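Local structure of nicotinate-nucleotide pyrophosphorylase (Francisella tularensis subsp. tularensis, 3TQV) at residues 45-57 with 274-286. The protein probably catalyses the decarboxylating transfer of a phosphoribosyl group to quinolinate, giving nicotinate mononucleotide, carbon dioxide and diphosphate on the pathway to NAD(+). Residues are numbered along the deposited sequence; the frame is centred on the assembly and turned at random.
Sequences DTTAFCITREEMI and KHIKAIDLSLQVQ. With PO4 (phosphate ion), chain E.
Phe49 and Gln284 face each other as a hydrogen-bonded pair where strands 45-52 and 281-285 run antiparallel, their axes 4.6 Å apart at closest approach. Phe49 N reaches Gln284 O at 2.8 Å, and Gln284 N returns to Phe49 O. Ile51 and Ser282 repeat this pair of hydrogen bonds, and beyond them Arg53 N donates to Asp280 O, carrying the ladder past the strand end. Cys50 and Leu283, and Thr52 and Leu281, form the intervening non-hydrogen-bonded pairs.

Side chains add polar bonds at both ends. With chi1 at -178° Thr46 swings OG1 away from its own backbone N, and OG1 donates to Gln286 OE1 at 2.8 Å, almost in line with the C=O bond. At the other end the extended Glu54 chain brings OE1 2.9 Å from Asp280 N, which meets it from above the carboxylate plane.

On the sheet face of Phe49, Ile51, Ser282 and Gln284, CB of Gln284 sits over the phenyl ring, 3.9 Å from its centroid, in a CH-pi contact. Within strand 281-285, Gln284 NE2 bonds to Ser282 OG, nearly in the amide plane. Arg53 bends at chi2 (-81°), and its guanidinium comes obliquely to Ser282, NH2 3.5 Å from OG, with Ile51 CD1 over one face. The other sheet face carries Ala48, Cys50, Thr52, Leu281, Leu283 and Val285. Beyond the paired strands, in strand 56-57, selenomethionine Met56 places CE 3.4 Å from Ile279 CG2 and 3.7 Å from Leu281 CD2.

The pairing brings the C-terminal strand, reached after strand 266-268 of the six-stranded parallel sheet and helix 271-274, back to the N-terminal part's four-stranded antiparallel sheet. There strand 281-285 is outermost, while strand 92-97 flanks strand 45-52 on its other edge. Leu281 and Leu283 lean on helix 100-130, and Val285 O accepts a hydrogen bond from Asn177 of the second subunit.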
ATOM      1  N   ASP B  45      33.138   4.898  -8.762  1.00 36.51           N
ATOM      2  CA  ASP B  45      32.078   5.894  -8.785  1.00 36.33           C
ATOM      3  C   ASP B  45      31.442   5.930 -10.162  1.00 35.16           C
ATOM      4  O   ASP B  45      32.076   5.610 -11.171  1.00 35.85           O
ATOM      5  CB  ASP B  45      32.597   7.286  -8.408  1.00 37.55           C
ATOM      6  CG  ASP B  45      32.655   7.499  -6.903  1.00 45.99           C
ATOM      7  OD1 ASP B  45      32.430   6.528  -6.155  1.00 42.45           O
ATOM      8  OD2 ASP B  45      32.932   8.634  -6.467  1.00 61.56           O
ATOM      9  N   THR B  46      30.175   6.307 -10.196  1.00 22.53           N
ATOM     10  CA  THR B  46      29.519   6.609 -11.447  1.00 16.24           C
ATOM     11  C   THR B  46      28.398   7.613 -11.237  1.00 20.92           C
ATOM     12  O   THR B  46      28.400   8.388 -10.284  1.00 21.84           O
ATOM     13  CB  THR B  46      28.981   5.354 -12.129  1.00 18.51           C
ATOM     14  OG1 THR B  46      28.389   5.720 -13.376  1.00 17.89           O
ATOM     15  CG2 THR B  46      27.948   4.653 -11.266  1.00 21.73           C
ATOM     16  N   THR B  47      27.427   7.566 -12.128  1.00 24.57           N
ATOM     17  CA  THR B  47      26.417   8.589 -12.222  1.00 22.72           C
ATOM     18  C   THR B  47      25.094   7.900 -12.503  1.00 24.06           C
ATOM     19  O   THR B  47      25.069   6.759 -12.954  1.00 23.69           O
ATOM     20  CB  THR B  47      26.768   9.540 -13.396  1.00 23.26           C
ATOM     21  OG1 THR B  47      26.745  10.908 -12.956  1.00 26.78           O
ATOM     22  CG2 THR B  47      25.826   9.319 -14.597  1.00 18.75           C
ATOM     23  N   ALA B  48      23.988   8.580 -12.243  1.00 19.09           N
ATOM     24  CA  ALA B  48      22.682   7.999 -12.546  1.00 15.86           C
ATOM     25  C   ALA B  48      21.582   9.041 -12.472  1.00 12.80           C
ATOM     26  O   ALA B  48      21.809  10.166 -12.040  1.00  9.57           O
ATOM     27  CB  ALA B  48      22.383   6.841 -11.605  1.00  9.22           C
ATOM     28  N   PHE B  49      20.380   8.663 -12.881  1.00 12.04           N
ATOM     29  CA  PHE B  49      19.264   9.585 -12.783  1.00 16.82           C
ATOM     30  C   PHE B  49      17.942   8.840 -12.843  1.00 15.36           C
ATOM     31  O   PHE B  49      17.866   7.744 -13.385  1.00 11.28           O
ATOM     32  CB  PHE B  49      19.355  10.658 -13.870  1.00 11.58           C
ATOM     33  CG  PHE B  49      19.239  10.124 -15.279  1.00 20.97           C
ATOM     34  CD1 PHE B  49      17.990   9.919 -15.860  1.00 25.45           C
ATOM     35  CD2 PHE B  49      20.376   9.850 -16.028  1.00 24.59           C
ATOM     36  CE1 PHE B  49      17.877   9.445 -17.146  1.00 20.42           C
ATOM     37  CE2 PHE B  49      20.272   9.368 -17.321  1.00 23.49           C
ATOM     38  CZ  PHE B  49      19.025   9.171 -17.887  1.00 20.76           C
ATOM     39  N   CYS B  50      16.902   9.440 -12.284  1.00 24.85           N
ATOM     40  CA  CYS B  50      15.622   8.764 -12.160  1.00 17.03           C
ATOM     41  C   CYS B  50      14.542   9.457 -12.985  1.00 18.21           C
ATOM     42  O   CYS B  50      14.359  10.668 -12.874  1.00 22.78           O
ATOM     43  CB  CYS B  50      15.218   8.713 -10.682  1.00 14.21           C
ATOM     44  SG  CYS B  50      13.543   8.123 -10.379  1.00 17.50           S
ATOM     45  N   ILE B  51      13.820   8.702 -13.808  1.00 23.62           N
ATOM     46  CA  ILE B  51      12.711   9.281 -14.555  1.00 29.19           C
ATOM     47  C   ILE B  51      11.365   8.776 -14.103  1.00 31.99           C
ATOM     48  O   ILE B  51      11.249   7.656 -13.625  1.00 31.29           O
ATOM     49  CB  ILE B  51      12.769   8.930 -16.043  1.00 31.18           C
ATOM     50  CG1 ILE B  51      13.583   7.661 -16.255  1.00 30.70           C
ATOM     51  CG2 ILE B  51      13.305  10.094 -16.851  1.00 21.46           C
ATOM     52  CD1 ILE B  51      13.364   7.074 -17.614  1.00 33.28           C
ATOM     53  N   THR B  52      10.345   9.608 -14.288  1.00 24.05           N
ATOM     54  CA  THR B  52       8.975   9.128 -14.342  1.00 22.45           C
ATOM     55  C   THR B  52       8.690   8.717 -15.780  1.00 22.66           C
ATOM     56  O   THR B  52       9.289   9.243 -16.712  1.00 27.16           O
ATOM     57  CB  THR B  52       7.964  10.214 -14.021  1.00 19.80           C
ATOM     58  OG1 THR B  52       8.539  11.179 -13.141  1.00 26.96           O
ATOM     59  CG2 THR B  52       6.763   9.599 -13.362  1.00 20.08           C
ATOM     60  N   ARG B  53       7.777   7.779 -15.970  1.00 22.32           N
ATOM     61  CA  ARG B  53       7.335   7.484 -17.315  1.00 27.04           C
ATOM     62  C   ARG B  53       5.942   8.098 -17.510  1.00 27.99           C
ATOM     63  O   ARG B  53       5.318   7.936 -18.558  1.00 24.33           O
ATOM     64  CB  ARG B  53       7.315   5.975 -17.561  1.00 28.74           C
ATOM     65  CG  ARG B  53       8.602   5.246 -17.216  1.00 27.41           C
ATOM     66  CD  ARG B  53       9.647   5.362 -18.326  1.00 33.49           C
ATOM     67  NE  ARG B  53      10.633   4.287 -18.249  1.00 36.75           N
ATOM     68  CZ  ARG B  53      11.787   4.256 -18.914  1.00 41.10           C
ATOM     69  NH1 ARG B  53      12.134   5.251 -19.719  1.00 38.00           N
ATOM     70  NH2 ARG B  53      12.603   3.219 -18.769  1.00 41.20           N
ATOM     71  N   GLU B  54       5.465   8.818 -16.498  1.00 19.33           N
ATOM     72  CA  GLU B  54       4.114   9.361 -16.537  1.00 17.00           C
ATOM     73  C   GLU B  54       4.000  10.587 -15.666  1.00 16.13           C
ATOM     74  O   GLU B  54       4.790  10.778 -14.762  1.00 19.28           O
ATOM     75  CB  GLU B  54       3.104   8.301 -16.100  1.00 23.74           C
ATOM     76  CG  GLU B  54       3.532   7.542 -14.851  1.00 23.16           C
ATOM     77  CD  GLU B  54       2.453   6.624 -14.303  1.00 29.89           C
ATOM     78  OE1 GLU B  54       2.771   5.431 -14.056  1.00 28.55           O
ATOM     79  OE2 GLU B  54       1.301   7.101 -14.112  1.00 32.47           O
ATOM     80  N   GLU B  55       3.028  11.437 -15.955  1.00 23.06           N
ATOM     81  CA  GLU B  55       2.835  12.654 -15.171  1.00 28.20           C
ATOM     82  C   GLU B  55       2.499  12.267 -13.744  1.00 24.48           C
ATOM     83  O   GLU B  55       1.830  11.255 -13.505  1.00 29.34           O
ATOM     84  CB  GLU B  55       1.717  13.501 -15.772  1.00 29.11           C
ATOM     85  CG  GLU B  55       1.556  14.898 -15.188  1.00 32.54           C
ATOM     86  CD  GLU B  55       0.489  15.691 -15.932  1.00 37.71           C
ATOM     87  OE1 GLU B  55      -0.568  15.988 -15.339  1.00 46.78           O
ATOM     88  OE2 GLU B  55       0.713  15.999 -17.122  1.00 38.72           O
HETATM   89  N   MSE B  56       2.959  13.065 -12.787  1.00 37.95           N
HETATM   90  CA  MSE B  56       2.854  12.657 -11.400  1.00 37.29           C
HETATM   91  C   MSE B  56       3.082  13.801 -10.441  1.00 36.63           C
HETATM   92  O   MSE B  56       3.725  14.784 -10.785  1.00 37.96           O
HETATM   93  CB  MSE B  56       3.874  11.561 -11.123  1.00 33.12           C
HETATM   94  CG  MSE B  56       5.301  11.998 -11.374  1.00 33.38           C
HETATM   95 SE   MSE B  56       6.361  12.070  -9.737  1.00 33.93          SE
HETATM   96  CE  MSE B  56       6.770  10.184  -9.511  1.00 33.72           C
ATOM     97  N   ILE B  57       2.533  13.656  -9.234  1.00 15.38           N
ATOM     98  CA  ILE B  57       2.846  14.537  -8.110  1.00  9.97           C
ATOM     99  C   ILE B  57       3.891  13.860  -7.243  1.00 11.43           C
ATOM    100  O   ILE B  57       3.617  12.846  -6.605  1.00 17.34           O
ATOM    101  CB  ILE B  57       1.612  14.851  -7.249  1.00 13.66           C
ATOM    102  CG1 ILE B  57       0.492  15.467  -8.097  1.00 13.58           C
ATOM    103  CG2 ILE B  57       1.989  15.797  -6.121  1.00  8.87           C
ATOM    104  CD1 ILE B  57       0.857  16.823  -8.725  1.00 11.56           C
ATOM    105  N   LYS B 274      -6.461   3.982   0.863  1.00 24.75           N
ATOM    106  CA  LYS B 274      -6.841   2.572   0.737  1.00 26.00           C
ATOM    107  C   LYS B 274      -6.178   1.811  -0.424  1.00 27.00           C
ATOM    108  O   LYS B 274      -5.625   0.720  -0.251  1.00 19.85           O
ATOM    109  CB  LYS B 274      -8.345   2.547   0.480  1.00 24.26           C
ATOM    110  CG  LYS B 274      -9.060   1.386   1.033  1.00 26.67           C
ATOM    111  CD  LYS B 274     -10.528   1.728   1.207  1.00 33.70           C
ATOM    112  CE  LYS B 274     -11.159   2.126  -0.095  1.00 24.24           C
ATOM    113  NZ  LYS B 274     -12.609   2.208   0.143  1.00 28.24           N
ATOM    114  N   HIS B 275      -6.292   2.370  -1.622  1.00 25.17           N
ATOM    115  CA  HIS B 275      -5.723   1.758  -2.812  1.00 22.57           C
ATOM    116  C   HIS B 275      -4.400   2.437  -3.120  1.00 25.95           C
ATOM    117  O   HIS B 275      -4.127   3.521  -2.610  1.00 28.01           O
ATOM    118  CB  HIS B 275      -6.675   1.914  -4.001  1.00 21.40           C
ATOM    119  CG  HIS B 275      -8.067   1.437  -3.729  1.00 20.12           C
ATOM    120  ND1 HIS B 275      -8.339   0.359  -2.914  1.00 28.86           N
ATOM    121  CD2 HIS B 275      -9.268   1.897  -4.154  1.00 22.82           C
ATOM    122  CE1 HIS B 275      -9.646   0.166  -2.859  1.00 25.84           C
ATOM    123  NE2 HIS B 275     -10.232   1.089  -3.600  1.00 20.59           N
ATOM    124  N   ILE B 276      -3.577   1.792  -3.941  1.00 24.41           N
ATOM    125  CA  ILE B 276      -2.362   2.413  -4.458  1.00 17.22           C
ATOM    126  C   ILE B 276      -2.226   2.204  -5.960  1.00 17.84           C
ATOM    127  O   ILE B 276      -2.226   1.076  -6.442  1.00 18.10           O
ATOM    128  CB  ILE B 276      -1.094   1.853  -3.813  1.00 18.91           C
ATOM    129  CG1 ILE B 276      -1.178   1.898  -2.279  1.00 20.78           C
ATOM    130  CG2 ILE B 276       0.091   2.646  -4.280  1.00 15.54           C
ATOM    131  CD1 ILE B 276      -1.060   3.301  -1.668  1.00 19.44           C
ATOM    132  N   LYS B 277      -2.119   3.293  -6.710  1.00 34.72           N
ATOM    133  CA  LYS B 277      -1.686   3.202  -8.095  1.00 31.29           C
ATOM    134  C   LYS B 277      -0.258   3.727  -8.113  1.00 25.36           C
ATOM    135  O   LYS B 277      -0.027   4.936  -8.107  1.00 26.51           O
ATOM    136  CB  LYS B 277      -2.603   4.012  -9.011  1.00 26.23           C
ATOM    137  CG  LYS B 277      -2.306   3.882 -10.495  1.00 24.55           C
ATOM    138  CD  LYS B 277      -2.333   2.420 -10.962  1.00 34.73           C
ATOM    139  CE  LYS B 277      -1.587   2.211 -12.303  1.00 47.87           C
ATOM    140  NZ  LYS B 277      -2.248   2.853 -13.483  1.00 56.84           N
ATOM    141  N   ALA B 278       0.710   2.820  -8.080  1.00 19.59           N
ATOM    142  CA  ALA B 278       2.110   3.236  -8.088  1.00 17.67           C
ATOM    143  C   ALA B 278       2.507   3.932  -9.398  1.00 18.20           C
ATOM    144  O   ALA B 278       2.123   3.520 -10.498  1.00 17.97           O
ATOM    145  CB  ALA B 278       3.038   2.061  -7.800  1.00 15.59           C
ATOM    146  N   ILE B 279       3.263   5.009  -9.251  1.00 17.32           N
ATOM    147  CA  ILE B 279       3.837   5.700 -10.383  1.00 15.60           C
ATOM    148  C   ILE B 279       4.977   4.885 -10.961  1.00 14.50           C
ATOM    149  O   ILE B 279       5.795   4.330 -10.221  1.00 13.50           O
ATOM    150  CB  ILE B 279       4.392   7.076  -9.969  1.00 14.79           C
ATOM    151  CG1 ILE B 279       3.255   7.971  -9.452  1.00 20.15           C
ATOM    152  CG2 ILE B 279       5.153   7.708 -11.122  1.00 14.56           C
ATOM    153  CD1 ILE B 279       1.928   7.842 -10.238  1.00 15.58           C
ATOM    154  N   ASP B 280       5.031   4.827 -12.288  1.00 15.50           N
ATOM    155  CA  ASP B 280       6.088   4.109 -12.978  1.00 16.37           C
ATOM    156  C   ASP B 280       7.383   4.928 -13.079  1.00 19.62           C
ATOM    157  O   ASP B 280       7.436   6.031 -13.672  1.00 19.35           O
ATOM    158  CB  ASP B 280       5.604   3.662 -14.358  1.00 11.39           C
ATOM    159  CG  ASP B 280       6.599   2.790 -15.066  1.00 20.18           C
ATOM    160  OD1 ASP B 280       7.438   2.152 -14.396  1.00 26.65           O
ATOM    161  OD2 ASP B 280       6.538   2.740 -16.305  1.00 22.20           O
ATOM    162  N   LEU B 281       8.430   4.372 -12.482  1.00  9.41           N
ATOM    163  CA  LEU B 281       9.699   5.051 -12.344  1.00 12.28           C
ATOM    164  C   LEU B 281      10.758   4.194 -12.966  1.00 16.65           C
ATOM    165  O   LEU B 281      10.513   3.040 -13.274  1.00 13.83           O
ATOM    166  CB  LEU B 281      10.031   5.246 -10.865  1.00 13.49           C
ATOM    167  CG  LEU B 281       9.034   6.103 -10.101  1.00 13.81           C
ATOM    168  CD1 LEU B 281       9.552   6.389  -8.702  1.00 11.33           C
ATOM    169  CD2 LEU B 281       8.777   7.388 -10.873  1.00 13.57           C
ATOM    170  N   SER B 282      11.941   4.760 -13.148  1.00 21.00           N
ATOM    171  CA  SER B 282      13.084   3.992 -13.600  1.00 24.17           C
ATOM    172  C   SER B 282      14.380   4.698 -13.157  1.00 24.03           C
ATOM    173  O   SER B 282      14.500   5.915 -13.252  1.00 23.63           O
ATOM    174  CB  SER B 282      13.012   3.805 -15.119  1.00 18.92           C
ATOM    175  OG  SER B 282      14.126   3.086 -15.597  1.00 22.62           O
ATOM    176  N   LEU B 283      15.338   3.945 -12.632  1.00 31.02           N
ATOM    177  CA  LEU B 283      16.648   4.522 -12.363  1.00 28.04           C
ATOM    178  C   LEU B 283      17.605   4.182 -13.511  1.00 31.36           C
ATOM    179  O   LEU B 283      17.907   3.016 -13.759  1.00 29.79           O
ATOM    180  CB  LEU B 283      17.211   4.014 -11.035  1.00 21.28           C
ATOM    181  CG  LEU B 283      18.545   4.640 -10.597  1.00 27.23           C
ATOM    182  CD1 LEU B 283      18.322   6.055 -10.131  1.00 25.36           C
ATOM    183  CD2 LEU B 283      19.202   3.831  -9.492  1.00 19.38           C
ATOM    184  N   GLN B 284      18.065   5.190 -14.230  1.00 19.42           N
ATOM    185  CA  GLN B 284      19.050   4.941 -15.274  1.00 23.36           C
ATOM    186  C   GLN B 284      20.462   5.138 -14.703  1.00 22.46           C
ATOM    187  O   GLN B 284      20.852   6.246 -14.311  1.00 19.42           O
ATOM    188  CB  GLN B 284      18.786   5.804 -16.524  1.00 21.26           C
ATOM    189  CG  GLN B 284      17.388   5.606 -17.136  1.00 23.18           C
ATOM    190  CD  GLN B 284      17.202   4.227 -17.772  1.00 26.48           C
ATOM    191  OE1 GLN B 284      18.044   3.775 -18.552  1.00 26.50           O
ATOM    192  NE2 GLN B 284      16.098   3.557 -17.448  1.00 32.46           N
ATOM    193  N   VAL B 285      21.202   4.036 -14.632  1.00 19.61           N
ATOM    194  CA  VAL B 285      22.522   4.023 -14.029  1.00 20.22           C
ATOM    195  C   VAL B 285      23.636   3.974 -15.073  1.00 30.92           C
ATOM    196  O   VAL B 285      23.923   2.911 -15.627  1.00 31.19           O
ATOM    197  CB  VAL B 285      22.679   2.822 -13.059  1.00 21.28           C
ATOM    198  CG1 VAL B 285      24.100   2.730 -12.518  1.00 18.75           C
ATOM    199  CG2 VAL B 285      21.705   2.939 -11.920  1.00 17.34           C
ATOM    200  N   GLN B 286      24.234   5.135 -15.336  1.00 28.87           N
ATOM    201  CA  GLN B 286      25.454   5.246 -16.140  1.00 36.21           C
ATOM    202  C   GLN B 286      25.749   6.669 -16.595  1.00 46.67           C
ATOM    203  O   GLN B 286      25.088   7.188 -17.492  1.00 43.19           O
ATOM    204  CB  GLN B 286      25.441   4.305 -17.342  1.00 39.76           C
ATOM    205  CG  GLN B 286      26.361   3.111 -17.172  1.00 40.06           C
ATOM    206  CD  GLN B 286      27.739   3.519 -16.702  1.00 38.22           C
ATOM    207  OE1 GLN B 286      27.886   4.332 -15.787  1.00 40.72           O
ATOM    208  NE2 GLN B 286      28.768   2.971 -17.345  1.00 43.37           N
TER
HETATM  209  P   PO4 E 288     -14.623   5.241   2.197  1.00 30.00           P
HETATM  210  O1  PO4 E 288     -16.001   5.101   1.611  1.00 30.00           O
HETATM  211  O2  PO4 E 288     -13.690   4.385   1.396  1.00 30.00           O
HETATM  212  O3  PO4 E 288     -14.258   6.702   2.141  1.00 30.00           O
HETATM  213  O4  PO4 E 288     -14.603   4.819   3.644  1.00 30.00           O